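Local coordinates for protein CRISPR-associated endonuclease Cas12b (Alicyclobacillus acidoterrestris, PDB 5U31) that uses a guide RNA to recognise target DNA beside a protospacer adjacent motif and cleaves it with a RuvC-type nuclease domain that employs divalent metal ions, at residues T38-L43 / L74-A79; V82-R87 / L188-R193; D301-K306 / K324-R329. The protein carries 3 engineered substitutions. All coordinates share one frame; numbering follows the deposited sequence.

Interaction 1: residues T38-L43 / L74-A79; sequences TEWLSL and LERLRA. With SO4 (sulfate ion), chain F.
Arg-76 reaches from helix 66-83 across to Trp-40, Leu-43 and Glu-39 on helix 17-45. The segment axes come no closer than 11.7 Å and run at 106° to each other, so long side chains bridge the space between them. Arg-76 suits this role because its methylenes can pack while its far end carries charge; Trp-40 offers it a broad face. The arginine chain is extended from CG to NE and slides past the indole in the opposite direction. Its CD lies over the six-membered ring in an off-centre CH-pi contact, 4.1 Å from the ring centroid. Farther out, CZ lies over the five-membered ring, 4.4 Å from its centroid, as a cation-pi pair. Guanidinium and indole planes are nearly perpendicular (85°), and NH1 is the nitrogen over the indole face. Leu-43 CD1 lies against one face of the guanidinium, 3.5 Å from Arg-76 CZ. Leu-77 CD2 completes the apolar side at the indole edge, 4.0 Å from Trp-40 CH2.

The looser side, partly exposed, is Glu-39 with the end of Arg-76. Glu-39, CG anti to the backbone N (chi1 -176°), extends OE2 to Arg-76 NH2 at 2.6 Å, a salt bridge whose hydrogen bond is weak. Separately, a sulfate, probably from the crystallisation liquor, accepts at O4 from Trp-40 NE1 (3.2 Å) at the indole edge.

The contact joins helices 17-45 and 66-83 of REC1. Leu-191 and Met-192 of a later loop pack on Trp-40, while helices 93-107 and 216-257 touch other side chains of the two segments.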
loop_
_atom_site.group_PDB
_atom_site.type_symbol
_atom_site.label_atom_id
_atom_site.label_comp_id
_atom_site.label_asym_id
_atom_site.label_seq_id
_atom_site.Cartn_x
_atom_site.Cartn_y
_atom_site.Cartn_z
ATOM N N THR A 38 5.403 -9.467 -30.145
ATOM C CA THR A 38 5.172 -10.236 -28.929
ATOM C C THR A 38 4.629 -11.623 -29.253
ATOM O O THR A 38 5.119 -12.630 -28.729
ATOM C CB THR A 38 4.227 -9.475 -28.003
ATOM O OG1 THR A 38 4.830 -8.228 -27.641
ATOM C CG2 THR A 38 3.969 -10.270 -26.753
ATOM N N GLU A 39 3.637 -11.699 -30.139
ATOM C CA GLU A 39 3.131 -13.002 -30.554
ATOM C C GLU A 39 4.227 -13.854 -31.185
ATOM O O GLU A 39 4.252 -15.072 -30.982
ATOM C CB GLU A 39 1.958 -12.809 -31.512
ATOM C CG GLU A 39 1.265 -14.074 -31.954
ATOM C CD GLU A 39 0.067 -13.778 -32.825
ATOM O OE1 GLU A 39 -0.704 -12.861 -32.475
ATOM O OE2 GLU A 39 -0.091 -14.444 -33.868
ATOM N N TRP A 40 5.156 -13.235 -31.922
ATOM C CA TRP A 40 6.289 -13.979 -32.470
ATOM C C TRP A 40 7.152 -14.555 -31.358
ATOM O O TRP A 40 7.533 -15.730 -31.395
ATOM C CB TRP A 40 7.131 -13.078 -33.374
ATOM C CG TRP A 40 7.012 -13.433 -34.811
ATOM C CD1 TRP A 40 6.331 -12.750 -35.769
ATOM C CD2 TRP A 40 7.573 -14.579 -35.459
ATOM N NE1 TRP A 40 6.438 -13.393 -36.974
ATOM C CE2 TRP A 40 7.197 -14.520 -36.810
ATOM C CE3 TRP A 40 8.359 -15.649 -35.024
ATOM C CZ2 TRP A 40 7.579 -15.487 -37.732
ATOM C CZ3 TRP A 40 8.738 -16.605 -35.939
ATOM C CH2 TRP A 40 8.346 -16.521 -37.276
ATOM N N LEU A 41 7.480 -13.727 -30.364
ATOM C CA LEU A 41 8.290 -14.189 -29.244
ATOM C C LEU A 41 7.640 -15.372 -28.538
ATOM O O LEU A 41 8.330 -16.320 -28.141
ATOM C CB LEU A 41 8.526 -13.041 -28.265
ATOM C CG LEU A 41 9.431 -11.914 -28.761
ATOM C CD1 LEU A 41 9.441 -10.765 -27.761
ATOM C CD2 LEU A 41 10.836 -12.440 -28.996
ATOM N N SER A 42 6.313 -15.344 -28.381
ATOM C CA SER A 42 5.632 -16.427 -27.678
ATOM C C SER A 42 5.719 -17.741 -28.442
ATOM O O SER A 42 5.730 -18.811 -27.825
ATOM C CB SER A 42 4.170 -16.060 -27.424
ATOM O OG SER A 42 3.476 -15.840 -28.639
ATOM N N LEU A 43 5.779 -17.688 -29.775
ATOM C CA LEU A 43 5.935 -18.919 -30.541
ATOM C C LEU A 43 7.356 -19.458 -30.437
ATOM O O LEU A 43 7.556 -20.672 -30.310
ATOM C CB LEU A 43 5.546 -18.690 -31.999
ATOM C CG LEU A 43 4.103 -18.227 -32.211
ATOM C CD1 LEU A 43 3.854 -17.939 -33.670
ATOM C CD2 LEU A 43 3.131 -19.266 -31.702
ATOM N N LEU A 74 6.312 -23.803 -36.551
ATOM C CA LEU A 74 6.825 -24.453 -37.749
ATOM C C LEU A 74 6.071 -24.000 -38.992
ATOM O O LEU A 74 6.672 -23.827 -40.058
ATOM C CB LEU A 74 6.749 -25.969 -37.585
ATOM C CG LEU A 74 7.738 -26.536 -36.569
ATOM C CD1 LEU A 74 7.431 -27.984 -36.297
ATOM C CD2 LEU A 74 9.153 -26.381 -37.084
ATOM N N GLU A 75 4.755 -23.794 -38.872
ATOM C CA GLU A 75 3.981 -23.275 -39.998
ATOM C C GLU A 75 4.531 -21.938 -40.479
ATOM O O GLU A 75 4.625 -21.696 -41.688
ATOM C CB GLU A 75 2.511 -23.129 -39.607
ATOM C CG GLU A 75 1.648 -24.351 -39.854
ATOM C CD GLU A 75 0.178 -24.066 -39.593
ATOM O OE1 GLU A 75 -0.324 -24.442 -38.512
ATOM O OE2 GLU A 75 -0.468 -23.442 -40.463
ATOM N N ARG A 76 4.900 -21.054 -39.548
ATOM C CA ARG A 76 5.488 -19.776 -39.940
ATOM C C ARG A 76 6.882 -19.959 -40.524
ATOM O O ARG A 76 7.228 -19.319 -41.524
ATOM C CB ARG A 76 5.543 -18.825 -38.749
ATOM C CG ARG A 76 4.197 -18.330 -38.294
ATOM C CD ARG A 76 4.343 -17.062 -37.484
ATOM N NE ARG A 76 3.120 -16.739 -36.763
ATOM C CZ ARG A 76 2.930 -15.610 -36.090
ATOM N NH1 ARG A 76 3.884 -14.691 -36.054
ATOM N NH2 ARG A 76 1.784 -15.400 -35.458
ATOM N N LEU A 77 7.700 -20.814 -39.909
ATOM C CA LEU A 77 9.072 -20.985 -40.378
ATOM C C LEU A 77 9.103 -21.602 -41.768
ATOM O O LEU A 77 9.857 -21.152 -42.638
ATOM C CB LEU A 77 9.869 -21.840 -39.394
ATOM C CG LEU A 77 9.961 -21.339 -37.954
ATOM C CD1 LEU A 77 10.942 -22.167 -37.140
ATOM C CD2 LEU A 77 10.342 -19.873 -37.928
ATOM N N ARG A 78 8.290 -22.638 -41.996
ATOM C CA ARG A 78 8.271 -23.283 -43.305
ATOM C C ARG A 78 7.783 -22.320 -44.375
ATOM O O ARG A 78 8.335 -22.270 -45.480
ATOM C CB ARG A 78 7.385 -24.528 -43.280
ATOM C CG ARG A 78 7.853 -25.637 -42.359
ATOM C CD ARG A 78 9.245 -26.104 -42.684
ATOM N NE ARG A 78 9.619 -27.251 -41.864
ATOM C CZ ARG A 78 10.825 -27.808 -41.867
ATOM N NH1 ARG A 78 11.081 -28.851 -41.091
ATOM N NH2 ARG A 78 11.777 -27.312 -42.642
ATOM N N ALA A 79 6.742 -21.547 -44.060
ATOM C CA ALA A 79 6.224 -20.571 -45.008
ATOM C C ALA A 79 7.224 -19.454 -45.257
ATOM O O ALA A 79 7.268 -18.900 -46.360
ATOM C CB ALA A 79 4.902 -20.004 -44.497
HETATM S S SO4 F . 4.575 -13.879 -40.425
HETATM O O1 SO4 F . 3.876 -14.314 -39.219
HETATM O O2 SO4 F . 4.733 -15.030 -41.311
HETATM O O3 SO4 F . 3.795 -12.836 -41.086
HETATM O O4 SO4 F . 5.897 -13.354 -40.094
#

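Interaction 2: residues V82-R87 / L188-R193. With SO4 (sulfate ion), chain F.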
loop_
_atom_site.group_PDB
_atom_site.type_symbol
_atom_site.label_atom_id
_atom_site.label_comp_id
_atom_site.label_asym_id
_atom_site.label_seq_id
_atom_site.Cartn_x
_atom_site.Cartn_y
_atom_site.Cartn_z
ATOM N N VAL A 82 9.803 -20.606 -47.750
ATOM C CA VAL A 82 9.236 -20.499 -49.091
ATOM C C VAL A 82 9.267 -19.052 -49.568
ATOM O O VAL A 82 9.590 -18.772 -50.730
ATOM C CB VAL A 82 7.809 -21.078 -49.103
ATOM C CG1 VAL A 82 7.109 -20.783 -50.417
ATOM C CG2 VAL A 82 7.844 -22.568 -48.844
ATOM N N GLU A 83 8.947 -18.112 -48.678
ATOM C CA GLU A 83 8.932 -16.703 -49.053
ATOM C C GLU A 83 10.334 -16.203 -49.370
ATOM O O GLU A 83 10.524 -15.424 -50.310
ATOM C CB GLU A 83 8.308 -15.875 -47.932
ATOM C CG GLU A 83 7.500 -14.691 -48.408
ATOM C CD GLU A 83 6.928 -13.890 -47.258
ATOM O OE1 GLU A 83 7.324 -12.717 -47.092
ATOM O OE2 GLU A 83 6.089 -14.437 -46.510
ATOM N N ASN A 84 11.327 -16.641 -48.601
ATOM C CA ASN A 84 12.709 -16.272 -48.871
ATOM C C ASN A 84 13.311 -17.046 -50.036
ATOM O O ASN A 84 14.495 -16.856 -50.333
ATOM C CB ASN A 84 13.566 -16.481 -47.622
ATOM C CG ASN A 84 13.091 -15.661 -46.444
ATOM O OD1 ASN A 84 12.350 -14.692 -46.605
ATOM N ND2 ASN A 84 13.522 -16.043 -45.248
ATOM N N GLY A 85 12.533 -17.905 -50.692
ATOM C CA GLY A 85 13.024 -18.660 -51.834
ATOM C C GLY A 85 14.206 -19.540 -51.503
ATOM O O GLY A 85 15.183 -19.581 -52.261
ATOM N N HIS A 86 14.140 -20.243 -50.376
ATOM C CA HIS A 86 15.278 -21.008 -49.889
ATOM C C HIS A 86 15.460 -22.265 -50.728
ATOM O O HIS A 86 14.539 -23.076 -50.858
ATOM C CB HIS A 86 15.083 -21.364 -48.418
ATOM C CG HIS A 86 16.261 -22.055 -47.805
ATOM N ND1 HIS A 86 17.538 -21.539 -47.865
ATOM C CD2 HIS A 86 16.357 -23.220 -47.123
ATOM C CE1 HIS A 86 18.370 -22.358 -47.245
ATOM N NE2 HIS A 86 17.678 -23.385 -46.786
ATOM N N ARG A 87 16.648 -22.417 -51.308
ATOM C CA ARG A 87 16.991 -23.602 -52.071
ATOM C C ARG A 87 17.955 -24.518 -51.333
ATOM O O ARG A 87 18.240 -25.616 -51.825
ATOM C CB ARG A 87 17.593 -23.203 -53.427
ATOM C CG ARG A 87 16.650 -22.399 -54.315
ATOM C CD ARG A 87 17.327 -22.032 -55.628
ATOM N NE ARG A 87 16.456 -21.273 -56.521
ATOM C CZ ARG A 87 16.827 -20.819 -57.715
ATOM N NH1 ARG A 87 18.056 -21.047 -58.162
ATOM N NH2 ARG A 87 15.971 -20.136 -58.463
ATOM N N LEU A 188 15.995 -18.634 -43.256
ATOM C CA LEU A 188 15.278 -17.717 -42.382
ATOM C C LEU A 188 16.031 -16.408 -42.180
ATOM O O LEU A 188 15.948 -15.810 -41.100
ATOM C CB LEU A 188 15.010 -18.385 -41.035
ATOM C CG LEU A 188 14.282 -19.725 -41.102
ATOM C CD1 LEU A 188 14.439 -20.481 -39.794
ATOM C CD2 LEU A 188 12.808 -19.510 -41.438
ATOM N N LYS A 189 16.773 -15.955 -43.197
ATOM C CA LYS A 189 17.583 -14.749 -43.037
ATOM C C LYS A 189 16.731 -13.547 -42.672
ATOM O O LYS A 189 17.114 -12.801 -41.754
ATOM C CB LYS A 189 18.411 -14.491 -44.298
ATOM C CG LYS A 189 19.291 -13.259 -44.195
ATOM C CD LYS A 189 20.305 -13.405 -43.074
ATOM C CE LYS A 189 21.320 -12.277 -43.108
ATOM N NZ LYS A 189 20.643 -10.962 -43.015
ATOM N N PRO A 190 15.607 -13.289 -43.321
ATOM C CA PRO A 190 14.557 -12.537 -42.631
ATOM C C PRO A 190 13.669 -13.521 -41.889
ATOM O O PRO A 190 12.981 -14.332 -42.516
ATOM C CB PRO A 190 13.815 -11.815 -43.767
ATOM C CG PRO A 190 14.597 -12.127 -45.028
ATOM C CD PRO A 190 15.320 -13.402 -44.757
ATOM N N LEU A 191 13.719 -13.509 -40.560
ATOM C CA LEU A 191 12.792 -14.333 -39.794
ATOM C C LEU A 191 11.419 -13.680 -39.748
ATOM O O LEU A 191 10.412 -14.298 -40.113
ATOM C CB LEU A 191 13.325 -14.549 -38.376
ATOM C CG LEU A 191 13.000 -15.829 -37.594
ATOM C CD1 LEU A 191 12.792 -15.500 -36.126
ATOM C CD2 LEU A 191 11.810 -16.595 -38.146
HETATM N N MSE A 192 11.370 -12.424 -39.320
HETATM C CA MSE A 192 10.126 -11.698 -39.141
HETATM C C MSE A 192 9.990 -10.596 -40.167
HETATM O O MSE A 192 10.883 -10.376 -40.982
HETATM C CB MSE A 192 10.060 -11.098 -37.743
HETATM C CG MSE A 192 10.265 -12.093 -36.633
HETATM SE SE MSE A 192 10.737 -11.181 -34.983
HETATM C CE MSE A 192 10.873 -12.726 -33.813
ATOM N N ARG A 193 8.877 -9.882 -40.106
ATOM C CA ARG A 193 8.629 -8.778 -41.012
ATOM C C ARG A 193 8.917 -7.459 -40.315
ATOM O O ARG A 193 8.862 -7.354 -39.088
ATOM C CB ARG A 193 7.185 -8.807 -41.513
ATOM C CG ARG A 193 6.689 -10.214 -41.790
ATOM C CD ARG A 193 5.304 -10.231 -42.388
ATOM N NE ARG A 193 5.371 -10.487 -43.819
ATOM C CZ ARG A 193 5.349 -11.701 -44.353
ATOM N NH1 ARG A 193 5.246 -12.764 -43.570
ATOM N NH2 ARG A 193 5.420 -11.851 -45.667
HETATM S S SO4 F . 4.575 -13.879 -40.425
HETATM O O1 SO4 F . 3.876 -14.314 -39.219
HETATM O O2 SO4 F . 4.733 -15.030 -41.311
HETATM O O3 SO4 F . 3.795 -12.836 -41.086
HETATM O O4 SO4 F . 5.897 -13.354 -40.094
#
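Two pairs of side chains join these segments, Glu-83 with Arg-193 and Asn-84 with Pro-190, and they meet in different ways. Glu-83 and Arg-193 cross at about a right angle, with carboxylate and guanidinium planes 38° apart. A single nitrogen, Arg-193 NH2, faces both carboxylate oxygens. Its hydrogen bond goes to Glu-83 OE2 at 2.8 Å, meeting that oxygen on its syn side, and OE1 shares in the salt bridge. The arginine chain bends at chi3 (103°), which sets NE off the line of the preceding methylenes. Arginine suits this place because its long, flexible chain carries a charge that pairs with Glu-83. Arg-80, close by, adds a like charge that Glu-83 would be expected to offset. In this crystal a sulfate ion, probably from the crystallisation liquor, may do so too: its O3 accepts a hydrogen bond from Arg-193 NH1 at 2.9 Å.

Asn-84 and Pro-190 instead approach tip to tip. The compact proline ring packs on the amide, with CD 3.6 Å from Asn-84 CG, while its own carbonyl takes a bond from Asn-84 ND2 to Pro-190 O at 3.3 Å. This bond is nearly straight (170°) and lies in the plane of the Asn-84 amide, though tilted from the Pro-190 carbonyl plane. The same ND2 also donates to Gly-187 O, its strongest polar partner, so one amide ties down two carbonyls of the loop.

Glu-83, the last helical residue, and Asn-84 just beyond it hold the loop leading out of helix 176-185. Gly-85, with positive phi, closes helix 66-83 in a Schellman motif, and the contact joins this helix end to the loop.

Interaction 3: residues D301-K306 / K324-R329; sequences DKVFEK and KNVQRR. With nucleotides of chain B.
A helical hairpin of the REC1 domain brings Val-303 of helix 300-308 against Val-326 of helix 316-329. The segments run roughly antiparallel, at 144°, with axes 9.5 Å apart. Val-326 is the centre of the packing. Its CG2 lies 3.7 Å from Val-303 CG2, its CG1 meets Lys-302 CB at 3.7 Å, and its CG2 also touches Lys-306 CD at 3.8 Å. A compact branched residue suits the place: its two methyls divide the work between a valine and the aliphatic parts of two lysines, whose amines lie farther out.

Other residues of 324-329 bind the RNA of chain B. Lys-324, its charge suited to a phosphate, donates through NZ to OP1 of C112 (2.6 Å) and to O3' of U111. In Gln-327 an anti first torsion (chi1 -179°) and an extended chain carry the amide out to the RNA. A group that both donates and accepts suits this spot: OE1 accepts from U111 O2', and NE2 donates to U111 O2 at 2.9 Å.

Between the helices the contact is thus apolar. At its margin Lys-306 NZ and Arg-329 NH1 are 4.4 Å apart, and these like charges would be expected to repel mildly rather than bind.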
loop_
_atom_site.group_PDB
_atom_site.type_symbol
_atom_site.label_atom_id
_atom_site.label_comp_id
_atom_site.label_asym_id
_atom_site.label_seq_id
_atom_site.Cartn_x
_atom_site.Cartn_y
_atom_site.Cartn_z
ATOM N N ASP A 301 -6.567 -17.271 23.387
ATOM C CA ASP A 301 -5.675 -17.361 24.536
ATOM C C ASP A 301 -6.422 -17.066 25.832
ATOM O O ASP A 301 -6.247 -17.770 26.834
ATOM C CB ASP A 301 -4.502 -16.396 24.358
ATOM C CG ASP A 301 -3.218 -16.911 24.983
ATOM O OD1 ASP A 301 -2.325 -17.352 24.228
ATOM O OD2 ASP A 301 -3.107 -16.882 26.227
ATOM N N LYS A 302 -7.270 -16.035 25.826
ATOM C CA LYS A 302 -8.001 -15.663 27.033
ATOM C C LYS A 302 -9.070 -16.694 27.375
ATOM O O LYS A 302 -9.236 -17.055 28.545
ATOM C CB LYS A 302 -8.631 -14.282 26.857
ATOM C CG LYS A 302 -7.670 -13.215 26.361
ATOM C CD LYS A 302 -8.423 -11.991 25.857
ATOM C CE LYS A 302 -7.491 -11.021 25.150
ATOM N NZ LYS A 302 -8.242 -9.931 24.469
ATOM N N VAL A 303 -9.802 -17.176 26.368
ATOM C CA VAL A 303 -10.870 -18.142 26.611
ATOM C C VAL A 303 -10.312 -19.449 27.159
ATOM O O VAL A 303 -10.949 -20.103 27.994
ATOM C CB VAL A 303 -11.680 -18.375 25.321
ATOM C CG1 VAL A 303 -12.841 -19.317 25.581
ATOM C CG2 VAL A 303 -12.180 -17.055 24.763
ATOM N N PHE A 304 -9.114 -19.843 26.717
ATOM C CA PHE A 304 -8.554 -21.130 27.125
ATOM C C PHE A 304 -8.111 -21.117 28.584
ATOM O O PHE A 304 -8.353 -22.082 29.319
ATOM C CB PHE A 304 -7.386 -21.510 26.214
ATOM C CG PHE A 304 -7.802 -21.941 24.833
ATOM C CD1 PHE A 304 -6.851 -22.242 23.871
ATOM C CD2 PHE A 304 -9.142 -22.046 24.495
ATOM C CE1 PHE A 304 -7.227 -22.640 22.601
ATOM C CE2 PHE A 304 -9.523 -22.441 23.224
ATOM C CZ PHE A 304 -8.565 -22.739 22.279
ATOM N N GLU A 305 -7.445 -20.042 29.020
ATOM C CA GLU A 305 -7.044 -19.942 30.420
ATOM C C GLU A 305 -8.258 -19.922 31.335
ATOM O O GLU A 305 -8.270 -20.575 32.386
ATOM C CB GLU A 305 -6.194 -18.692 30.640
ATOM C CG GLU A 305 -4.841 -18.741 29.960
ATOM C CD GLU A 305 -4.028 -17.489 30.205
ATOM O OE1 GLU A 305 -4.554 -16.556 30.848
ATOM O OE2 GLU A 305 -2.863 -17.437 29.758
ATOM N N LYS A 306 -9.292 -19.177 30.949
ATOM C CA LYS A 306 -10.519 -19.160 31.732
ATOM C C LYS A 306 -11.214 -20.518 31.722
ATOM O O LYS A 306 -11.856 -20.890 32.711
ATOM C CB LYS A 306 -11.442 -18.065 31.206
ATOM C CG LYS A 306 -11.218 -16.704 31.847
ATOM C CD LYS A 306 -11.126 -15.607 30.801
ATOM C CE LYS A 306 -11.384 -14.229 31.403
ATOM N NZ LYS A 306 -10.517 -13.927 32.576
ATOM N N LYS A 324 -18.479 -15.323 26.462
ATOM C CA LYS A 324 -19.098 -14.008 26.340
ATOM C C LYS A 324 -18.309 -12.941 27.088
ATOM O O LYS A 324 -18.275 -11.781 26.660
ATOM C CB LYS A 324 -20.538 -14.055 26.854
ATOM C CG LYS A 324 -21.446 -15.037 26.130
ATOM C CD LYS A 324 -22.827 -15.057 26.773
ATOM C CE LYS A 324 -23.758 -16.042 26.088
ATOM N NZ LYS A 324 -23.868 -15.765 24.632
ATOM N N ASN A 325 -17.667 -13.308 28.200
ATOM C CA ASN A 325 -16.909 -12.325 28.966
ATOM C C ASN A 325 -15.638 -11.905 28.242
ATOM O O ASN A 325 -15.223 -10.745 28.344
ATOM C CB ASN A 325 -16.575 -12.878 30.351
ATOM C CG ASN A 325 -17.812 -13.129 31.189
ATOM O OD1 ASN A 325 -18.868 -12.542 30.953
ATOM N ND2 ASN A 325 -17.686 -14.005 32.179
ATOM N N VAL A 326 -15.010 -12.828 27.512
ATOM C CA VAL A 326 -13.822 -12.481 26.740
ATOM C C VAL A 326 -14.188 -11.570 25.576
ATOM O O VAL A 326 -13.439 -10.649 25.227
ATOM C CB VAL A 326 -13.111 -13.760 26.266
ATOM C CG1 VAL A 326 -11.898 -13.413 25.430
ATOM C CG2 VAL A 326 -12.712 -14.601 27.460
ATOM N N GLN A 327 -15.350 -11.805 24.962
ATOM C CA GLN A 327 -15.806 -10.937 23.881
ATOM C C GLN A 327 -16.160 -9.550 24.401
ATOM O O GLN A 327 -15.824 -8.540 23.773
ATOM C CB GLN A 327 -17.004 -11.569 23.169
ATOM C CG GLN A 327 -17.539 -10.749 22.010
ATOM C CD GLN A 327 -18.647 -11.453 21.248
ATOM O OE1 GLN A 327 -19.295 -12.363 21.765
ATOM N NE2 GLN A 327 -18.868 -11.034 20.007
ATOM N N ARG A 328 -16.832 -9.480 25.553
ATOM C CA ARG A 328 -17.271 -8.194 26.080
ATOM C C ARG A 328 -16.096 -7.301 26.461
ATOM O O ARG A 328 -16.226 -6.072 26.436
ATOM C CB ARG A 328 -18.183 -8.415 27.284
ATOM C CG ARG A 328 -18.826 -7.152 27.824
ATOM C CD ARG A 328 -19.708 -7.456 29.020
ATOM N NE ARG A 328 -18.969 -8.126 30.086
ATOM C CZ ARG A 328 -19.067 -9.423 30.365
ATOM N NH1 ARG A 328 -19.882 -10.196 29.658
ATOM N NH2 ARG A 328 -18.353 -9.945 31.353
ATOM N N ARG A 329 -14.949 -7.889 26.814
ATOM C CA ARG A 329 -13.785 -7.082 27.175
ATOM C C ARG A 329 -13.365 -6.178 26.021
ATOM O O ARG A 329 -12.952 -5.033 26.238
ATOM C CB ARG A 329 -12.633 -7.992 27.604
ATOM C CG ARG A 329 -11.455 -7.272 28.245
ATOM C CD ARG A 329 -10.891 -8.085 29.410
ATOM N NE ARG A 329 -11.845 -8.185 30.515
ATOM C CZ ARG A 329 -11.654 -8.907 31.617
ATOM N NH1 ARG A 329 -10.541 -9.609 31.774
ATOM N NH2 ARG A 329 -12.584 -8.928 32.564
ATOM P P C B 112 -24.280 -12.757 23.395
ATOM O OP1 C B 112 -24.639 -13.276 24.741
ATOM O OP2 C B 112 -25.304 -12.041 22.589
ATOM O "O5'" C B 112 -22.991 -11.824 23.535
ATOM C "C5'" C B 112 -22.884 -10.863 24.583
ATOM C "C4'" C B 112 -21.746 -9.898 24.342
ATOM O "O4'" C B 112 -21.641 -9.651 22.917
ATOM C "C3'" C B 112 -21.905 -8.528 24.999
ATOM O "O3'" C B 112 -20.623 -7.989 25.309
ATOM C "C2'" C B 112 -22.529 -7.696 23.892
ATOM O "O2'" C B 112 -22.282 -6.312 24.016
ATOM C "C1'" C B 112 -21.858 -8.280 22.646
ATOM N N1 C B 112 -22.698 -8.199 21.445
ATOM C C2 C B 112 -22.528 -7.125 20.574
ATOM O O2 C B 112 -21.671 -6.272 20.841
ATOM N N3 C B 112 -23.307 -7.043 19.474
ATOM C C4 C B 112 -24.219 -7.987 19.236
ATOM N N4 C B 112 -24.964 -7.866 18.137
ATOM C C5 C B 112 -24.412 -9.096 20.110
ATOM C C6 C B 112 -23.635 -9.162 21.197
ATOM P P U B 111 -26.975 -17.672 19.891
ATOM O OP1 U B 111 -27.639 -18.531 20.905
ATOM O OP2 U B 111 -27.757 -16.673 19.117
ATOM O "O5'" U B 111 -25.791 -16.880 20.594
ATOM C "C5'" U B 111 -25.550 -15.521 20.284
ATOM C "C4'" U B 111 -24.086 -15.189 20.388
ATOM O "O4'" U B 111 -23.530 -15.015 19.055
ATOM C "C3'" U B 111 -23.760 -13.886 21.096
ATOM O "O3'" U B 111 -23.767 -13.993 22.507
ATOM C "C2'" U B 111 -22.406 -13.524 20.507
ATOM O "O2'" U B 111 -21.383 -14.332 21.069
ATOM C "C1'" U B 111 -22.604 -13.950 19.056
ATOM N N1 U B 111 -23.168 -12.856 18.229
ATOM C C2 U B 111 -22.391 -11.737 17.984
ATOM O O2 U B 111 -21.259 -11.596 18.419
ATOM N N3 U B 111 -22.993 -10.774 17.208
ATOM C C4 U B 111 -24.258 -10.808 16.657
ATOM O O4 U B 111 -24.652 -9.859 15.976
ATOM C C5 U B 111 -24.997 -11.996 16.954
ATOM C C6 U B 111 -24.439 -12.952 17.706
#

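Overall arrangement
Interactions 1 and 2 form one continuous patch of REC1, their centres about 12 Å apart. Both use helix 66-83, and Leu-191 of the 188-193 loop packs on Trp-40 and Leu-77, with Leu-191 CD2 3.6 Å from Trp-40 CH2. In this crystal one sulfate also spans both, hydrogen-bonded to Trp-40, Arg-193 and Tyr-36. Interaction 3 lies on the opposite side of the chain's centre, its centre about 65 Å from that of interaction 1 and about 77 Å from that of interaction 2. It alone bonds nucleic acid directly. Interactions 1 and 2 come near the bound nucleic acid without touching it. All three lie away from the annotated RuvC active-site residues.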